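Local structure of Melibiose/raffinose/stachyose-binding protein MelE (Bacillus subtilis subsp. subtilis str. 168, 4R6H) at residues A[285-293]-A[357-368]. The protein binds melibiose, raffinose and stachyose as the solute-binding component of the MelEDC-MsmX ABC transporter, which imports these sugars. Numbering follows the deposited sequence. Where two conformers were deposited one is given.
Sequences VKVGIIPTP and FYANDYEYYQDV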
ATOM      1  N   VAL A 285      19.134  16.556  -3.635  1.00 20.23           N
ATOM      2  CA  VAL A 285      18.898  15.341  -2.854  1.00 19.80           C
ATOM      3  C   VAL A 285      18.098  14.339  -3.665  1.00 18.63           C
ATOM      4  O   VAL A 285      17.005  14.654  -4.128  1.00 21.81           O
ATOM      5  CB  VAL A 285      18.115  15.669  -1.558  1.00 18.61           C
ATOM      6  CG1 VAL A 285      17.748  14.410  -0.745  1.00 19.32           C
ATOM      7  CG2 VAL A 285      18.943  16.603  -0.690  1.00 22.88           C
ATOM      8  N   LYS A 286      18.677  13.154  -3.829  1.00 20.80           N
ATOM      9  CA  LYS A 286      18.101  12.095  -4.620  1.00 22.07           C
ATOM     10  C   LYS A 286      17.601  11.015  -3.663  1.00 20.45           C
ATOM     11  O   LYS A 286      18.394  10.396  -2.924  1.00 21.88           O
ATOM     12  CB  LYS A 286      19.126  11.467  -5.566  1.00 24.20           C
ATOM     13  CG  LYS A 286      19.885  12.432  -6.478  1.00 32.33           C
ATOM     14  CD  LYS A 286      18.974  13.163  -7.453  1.00 38.34           C
ATOM     15  CE  LYS A 286      19.780  14.009  -8.447  1.00 51.98           C
ATOM     16  NZ  LYS A 286      20.592  13.178  -9.383  1.00 52.26           N
ATOM     17  N   VAL A 287      16.299  10.833  -3.641  1.00 18.06           N
ATOM     18  CA  VAL A 287      15.637   9.804  -2.818  1.00 18.80           C
ATOM     19  C   VAL A 287      15.321   8.627  -3.719  1.00 17.56           C
ATOM     20  O   VAL A 287      14.722   8.779  -4.784  1.00 19.68           O
ATOM     21  CB  VAL A 287      14.337  10.331  -2.175  1.00 22.24           C
ATOM     22  CG1 VAL A 287      13.644   9.229  -1.372  1.00 19.08           C
ATOM     23  CG2 VAL A 287      14.659  11.548  -1.305  1.00 20.88           C
ATOM     24  N   GLY A 288      15.729   7.442  -3.289  1.00 15.48           N
ATOM     25  CA  GLY A 288      15.450   6.189  -3.948  1.00 15.63           C
ATOM     26  C   GLY A 288      14.557   5.302  -3.107  1.00 16.06           C
ATOM     27  O   GLY A 288      14.271   5.615  -1.960  1.00 16.86           O
ATOM     28  N   ILE A 289      14.125   4.201  -3.707  1.00 15.84           N
ATOM     29  CA  ILE A 289      13.410   3.157  -2.958  1.00 16.71           C
ATOM     30  C   ILE A 289      14.068   1.810  -3.169  1.00 17.16           C
ATOM     31  O   ILE A 289      14.685   1.550  -4.210  1.00 16.67           O
ATOM     32  CB  ILE A 289      11.881   3.095  -3.287  1.00 15.79           C
ATOM     33  CG1 ILE A 289      11.651   2.930  -4.794  1.00 16.82           C
ATOM     34  CG2 ILE A 289      11.196   4.333  -2.766  1.00 17.58           C
ATOM     35  CD1 ILE A 289      10.256   2.558  -5.215  1.00 18.70           C
ATOM     36  N   ILE A 290      13.954   0.963  -2.155  1.00 15.80           N
ATOM     37  CA  ILE A 290      14.348  -0.427  -2.208  1.00 16.24           C
ATOM     38  C   ILE A 290      13.208  -1.274  -1.665  1.00 15.27           C
ATOM     39  O   ILE A 290      12.392  -0.792  -0.901  1.00 16.08           O
ATOM     40  CB  ILE A 290      15.663  -0.712  -1.415  1.00 17.49           C
ATOM     41  CG1 ILE A 290      15.516  -0.333   0.052  1.00 20.11           C
ATOM     42  CG2 ILE A 290      16.823   0.008  -2.067  1.00 21.18           C
ATOM     43  CD1 ILE A 290      16.802  -0.602   0.822  1.00 21.27           C
ATOM     44  N   PRO A 291      13.186  -2.567  -2.054  1.00 18.16           N
ATOM     45  CA  PRO A 291      12.170  -3.465  -1.541  1.00 17.88           C
ATOM     46  C   PRO A 291      12.298  -3.625  -0.018  1.00 16.58           C
ATOM     47  O   PRO A 291      13.340  -3.303   0.578  1.00 17.12           O
ATOM     48  CB  PRO A 291      12.495  -4.802  -2.223  1.00 21.49           C
ATOM     49  CG  PRO A 291      13.478  -4.541  -3.270  1.00 23.47           C
ATOM     50  CD  PRO A 291      14.065  -3.195  -3.043  1.00 17.97           C
ATOM     51  N   THR A 292      11.259  -4.152   0.587  1.00 15.28           N
ATOM     52  CA  THR A 292      11.278  -4.467   2.017  1.00 16.50           C
ATOM     53  C   THR A 292      12.300  -5.559   2.266  1.00 17.22           C
ATOM     54  O   THR A 292      12.234  -6.606   1.627  1.00 17.57           O
ATOM     55  CB  THR A 292       9.889  -4.947   2.498  1.00 16.93           C
ATOM     56  OG1 THR A 292       8.921  -3.911   2.268  1.00 16.73           O
ATOM     57  CG2 THR A 292       9.890  -5.241   3.979  1.00 18.09           C
ATOM     58  N   PRO A 293      13.267  -5.319   3.179  1.00 15.70           N
ATOM     59  CA  PRO A 293      14.231  -6.381   3.475  1.00 16.65           C
ATOM     60  C   PRO A 293      13.599  -7.668   3.985  1.00 16.59           C
ATOM     61  O   PRO A 293      12.608  -7.642   4.724  1.00 19.11           O
ATOM     62  CB  PRO A 293      15.098  -5.750   4.550  1.00 16.31           C
ATOM     63  CG  PRO A 293      15.057  -4.273   4.280  1.00 17.93           C
ATOM     64  CD  PRO A 293      13.615  -4.053   3.828  1.00 17.58           C
ATOM     65  N   PHE A 357       8.328   9.005 -10.881  1.00 16.67           N
ATOM     66  CA  PHE A 357       9.608   9.350 -10.272  1.00 16.78           C
ATOM     67  C   PHE A 357      10.475   8.129  -9.950  1.00 17.95           C
ATOM     68  O   PHE A 357      11.706   8.134 -10.221  1.00 19.80           O
ATOM     69  CB  PHE A 357       9.404  10.239  -9.041  1.00 15.43           C
ATOM     70  CG  PHE A 357      10.689  10.723  -8.463  1.00 17.30           C
ATOM     71  CD1 PHE A 357      11.334  10.002  -7.489  1.00 18.74           C
ATOM     72  CD2 PHE A 357      11.235  11.911  -8.901  1.00 22.05           C
ATOM     73  CE1 PHE A 357      12.527  10.478  -6.959  1.00 21.30           C
ATOM     74  CE2 PHE A 357      12.437  12.376  -8.356  1.00 20.33           C
ATOM     75  CZ  PHE A 357      13.053  11.661  -7.384  1.00 21.54           C
ATOM     76  N   TYR A 358       9.856   7.071  -9.430  1.00 17.67           N
ATOM     77  CA  TYR A 358      10.624   5.888  -9.055  1.00 17.53           C
ATOM     78  C   TYR A 358      10.729   4.841 -10.154  1.00 18.15           C
ATOM     79  O   TYR A 358      11.105   3.680  -9.911  1.00 18.97           O
ATOM     80  CB  TYR A 358      10.038   5.232  -7.805  1.00 18.24           C
ATOM     81  CG  TYR A 358      10.132   6.086  -6.562  1.00 16.70           C
ATOM     82  CD1 TYR A 358      11.327   6.660  -6.136  1.00 17.71           C
ATOM     83  CD2 TYR A 358       9.021   6.249  -5.782  1.00 17.28           C
ATOM     84  CE1 TYR A 358      11.371   7.410  -4.955  1.00 18.92           C
ATOM     85  CE2 TYR A 358       9.059   6.983  -4.611  1.00 17.37           C
ATOM     86  CZ  TYR A 358      10.254   7.548  -4.216  1.00 18.14           C
ATOM     87  OH  TYR A 358      10.322   8.309  -3.022  1.00 20.93           O
ATOM     88  N   ALA A 359      10.432   5.218 -11.406  1.00 17.47           N
ATOM     89  CA  ALA A 359      10.489   4.238 -12.471  1.00 18.54           C
ATOM     90  C   ALA A 359      11.847   3.511 -12.594  1.00 18.23           C
ATOM     91  O   ALA A 359      11.873   2.291 -12.838  1.00 19.46           O
ATOM     92  CB  ALA A 359      10.154   4.902 -13.817  1.00 21.11           C
ATOM     93  N   ASN A 360      12.923   4.301 -12.390  0.50 18.86           N
ATOM     94  CA  ASN A 360      14.336   3.822 -12.406  0.50 22.92           C
ATOM     95  C   ASN A 360      14.515   2.639 -11.449  0.50 20.74           C
ATOM     96  O   ASN A 360      14.972   1.550 -11.809  0.50 20.76           O
ATOM     97  CB  ASN A 360      15.348   4.986 -12.115  0.50 21.16           C
ATOM     98  CG  ASN A 360      15.297   5.561 -10.684  0.50 19.29           C
ATOM     99  OD1 ASN A 360      14.208   5.849 -10.106  0.50 20.59           O
ATOM    100  ND2 ASN A 360      16.509   5.773 -10.102  0.50 29.25           N
ATOM    101  N   ASP A 361      14.083   2.862 -10.229  1.00 18.14           N
ATOM    102  CA  ASP A 361      14.214   1.859  -9.159  1.00 15.37           C
ATOM    103  C   ASP A 361      13.321   0.672  -9.383  1.00 17.67           C
ATOM    104  O   ASP A 361      13.705  -0.461  -9.117  1.00 18.24           O
ATOM    105  CB  ASP A 361      13.868   2.483  -7.807  1.00 18.16           C
ATOM    106  CG  ASP A 361      14.957   3.426  -7.301  1.00 24.53           C
ATOM    107  OD1 ASP A 361      16.174   3.185  -7.572  1.00 24.59           O
ATOM    108  OD2 ASP A 361      14.633   4.385  -6.606  1.00 19.82           O
ATOM    109  N   TYR A 362      12.102   0.877  -9.874  1.00 16.45           N
ATOM    110  CA  TYR A 362      11.273  -0.294 -10.181  1.00 18.11           C
ATOM    111  C   TYR A 362      11.878  -1.178 -11.316  1.00 17.72           C
ATOM    112  O   TYR A 362      11.715  -2.386 -11.273  1.00 19.25           O
ATOM    113  CB  TYR A 362       9.817   0.071 -10.450  1.00 16.90           C
ATOM    114  CG  TYR A 362       9.064   0.540  -9.203  1.00 17.76           C
ATOM    115  CD1 TYR A 362       9.100  -0.208  -8.021  1.00 17.62           C
ATOM    116  CD2 TYR A 362       8.230   1.638  -9.243  1.00 17.20           C
ATOM    117  CE1 TYR A 362       8.384   0.183  -6.907  1.00 16.78           C
ATOM    118  CE2 TYR A 362       7.530   2.039  -8.133  1.00 16.33           C
ATOM    119  CZ  TYR A 362       7.571   1.310  -6.980  1.00 17.91           C
ATOM    120  OH  TYR A 362       6.839   1.684  -5.878  1.00 17.22           O
ATOM    121  N   GLU A 363      12.559  -0.563 -12.279  1.00 19.24           N
ATOM    122  CA  GLU A 363      13.244  -1.335 -13.305  0.50 21.71           C
ATOM    123  C   GLU A 363      14.459  -2.080 -12.700  1.00 18.43           C
ATOM    124  O   GLU A 363      14.717  -3.240 -13.022  1.00 20.22           O
ATOM    125  CB  GLU A 363      13.680  -0.405 -14.422  0.50 22.42           C
ATOM    126  CG  GLU A 363      14.152  -1.130 -15.664  0.50 21.28           C
ATOM    127  CD  GLU A 363      13.594  -0.527 -16.940  0.50 22.72           C
ATOM    128  OE1 GLU A 363      12.466   0.037 -16.933  0.50 32.15           O
ATOM    129  OE2 GLU A 363      14.292  -0.624 -17.964  0.50 30.52           O
ATOM    130  N   TYR A 364      15.196  -1.407 -11.840  1.00 17.03           N
ATOM    131  CA  TYR A 364      16.337  -2.046 -11.184  1.00 16.23           C
ATOM    132  C   TYR A 364      15.883  -3.268 -10.416  1.00 18.16           C
ATOM    133  O   TYR A 364      16.576  -4.305 -10.413  1.00 22.05           O
ATOM    134  CB  TYR A 364      17.047  -1.074 -10.250  1.00 18.09           C
ATOM    135  CG  TYR A 364      18.375  -1.537  -9.671  1.00 17.90           C
ATOM    136  CD1 TYR A 364      18.430  -2.192  -8.453  1.00 22.47           C
ATOM    137  CD2 TYR A 364      19.533  -1.250 -10.291  1.00 20.58           C
ATOM    138  CE1 TYR A 364      19.644  -2.596  -7.916  1.00 25.75           C
ATOM    139  CE2 TYR A 364      20.757  -1.626  -9.763  1.00 23.51           C
ATOM    140  CZ  TYR A 364      20.805  -2.262  -8.564  1.00 24.20           C
ATOM    141  OH  TYR A 364      22.058  -2.638  -8.090  1.00 26.31           O
ATOM    142  N   TYR A 365      14.694  -3.189  -9.805  1.00 17.48           N
ATOM    143  CA  TYR A 365      14.136  -4.269  -9.018  1.00 18.89           C
ATOM    144  C   TYR A 365      12.994  -5.017  -9.696  1.00 18.30           C
ATOM    145  O   TYR A 365      12.075  -5.538  -9.054  1.00 18.54           O
ATOM    146  CB  TYR A 365      13.698  -3.722  -7.649  1.00 15.57           C
ATOM    147  CG  TYR A 365      14.864  -3.289  -6.805  1.00 15.90           C
ATOM    148  CD1 TYR A 365      15.734  -4.203  -6.274  1.00 18.05           C
ATOM    149  CD2 TYR A 365      15.099  -1.941  -6.540  1.00 18.60           C
ATOM    150  CE1 TYR A 365      16.821  -3.795  -5.528  1.00 17.15           C
ATOM    151  CE2 TYR A 365      16.161  -1.528  -5.762  1.00 19.19           C
ATOM    152  CZ  TYR A 365      17.036  -2.455  -5.266  1.00 18.97           C
ATOM    153  OH  TYR A 365      18.110  -2.020  -4.515  1.00 20.17           O
ATOM    154  N   GLN A 366      13.075  -5.093 -11.029  1.00 19.18           N
ATOM    155  CA  GLN A 366      12.004  -5.670 -11.850  1.00 21.85           C
ATOM    156  C   GLN A 366      11.693  -7.120 -11.474  1.00 20.51           C
ATOM    157  O   GLN A 366      10.543  -7.559 -11.588  1.00 23.65           O
ATOM    158  CB  GLN A 366      12.411  -5.578 -13.339  1.00 25.43           C
ATOM    159  CG  GLN A 366      11.364  -6.025 -14.351  1.00 37.57           C
ATOM    160  CD  GLN A 366      10.310  -4.969 -14.639  1.00 85.42           C
ATOM    161  OE1 GLN A 366       9.113  -5.245 -14.587  1.00111.21           O
ATOM    162  NE2 GLN A 366      10.751  -3.758 -14.965  1.00 58.36           N
ATOM    163  N   ASP A 367      12.685  -7.844 -11.001  1.00 22.10           N
ATOM    164  CA  ASP A 367      12.411  -9.264 -10.730  0.50 21.56           C
ATOM    165  C   ASP A 367      12.001  -9.527  -9.283  1.00 22.92           C
ATOM    166  O   ASP A 367      11.748 -10.685  -8.901  1.00 26.13           O
ATOM    167  CB  ASP A 367      13.565 -10.167 -11.167  0.50 18.86           C
ATOM    168  CG  ASP A 367      13.810 -10.108 -12.662  0.50 25.94           C
ATOM    169  OD1 ASP A 367      12.872  -9.859 -13.449  0.50 26.84           O
ATOM    170  OD2 ASP A 367      14.973 -10.332 -13.062  0.50 37.27           O
ATOM    171  N   VAL A 368      11.837  -8.462  -8.500  1.00 19.28           N
ATOM    172  CA  VAL A 368      11.395  -8.632  -7.115  1.00 18.71           C
ATOM    173  C   VAL A 368       9.877  -8.878  -7.135  1.00 19.11           C
ATOM    174  O   VAL A 368       9.146  -8.220  -7.869  1.00 19.84           O
ATOM    175  CB  VAL A 368      11.775  -7.397  -6.241  1.00 20.28           C
ATOM    176  CG1 VAL A 368      11.234  -7.458  -4.801  1.00 20.35           C
ATOM    177  CG2 VAL A 368      13.292  -7.222  -6.214  1.00 20.74           C
TER
HETATM  178  O   HOH W   1      17.155   2.225  -5.250  1.00 20.91           O
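I289 of strand 287-291 packs against Y358, at the N-cap of the short helix 359-364, and against D361 and Y362 within it. The strand pairs with strand 141-148 in the mixed sheet of one lobe of this solute-binding protein fold. The helix lies along it, the two axes 28° from parallel and 8.0 Å apart.

Apolar contacts make up most of the interface. I289 reaches both tyrosines with its two branches. CG2 sits over one face of the Y358 ring, a CH-pi contact 3.7 Å from the centroid. With chi1 at 55°, CG1 lies between the backbone N and the carbonyl carbon and carries CD1 onto a face of Y362, 3.4 Å from CZ. The hydroxyls of these tyrosines bond to G275 N (Y358) and K142 O (Y362). P291 sets CD over the centre of the Y365 ring, and Y364 CD1 covers the opposite face. The Y365 hydroxyl lies alongside I290 CG2. An alanine at Y365 is likely to open a gap beneath P291 and leave I290 CG2 without this neighbour. V368 CG1 meets P291 CB.

Polar contacts centre on D361. R149 forms a salt bridge with OD2, which would favour a charged carboxylate. A water donates to I289 O and, weakly, to D361 OD1. I289 N donates a nearly straight 2.9 Å bond to D361 OD2, from well above the carboxylate plane.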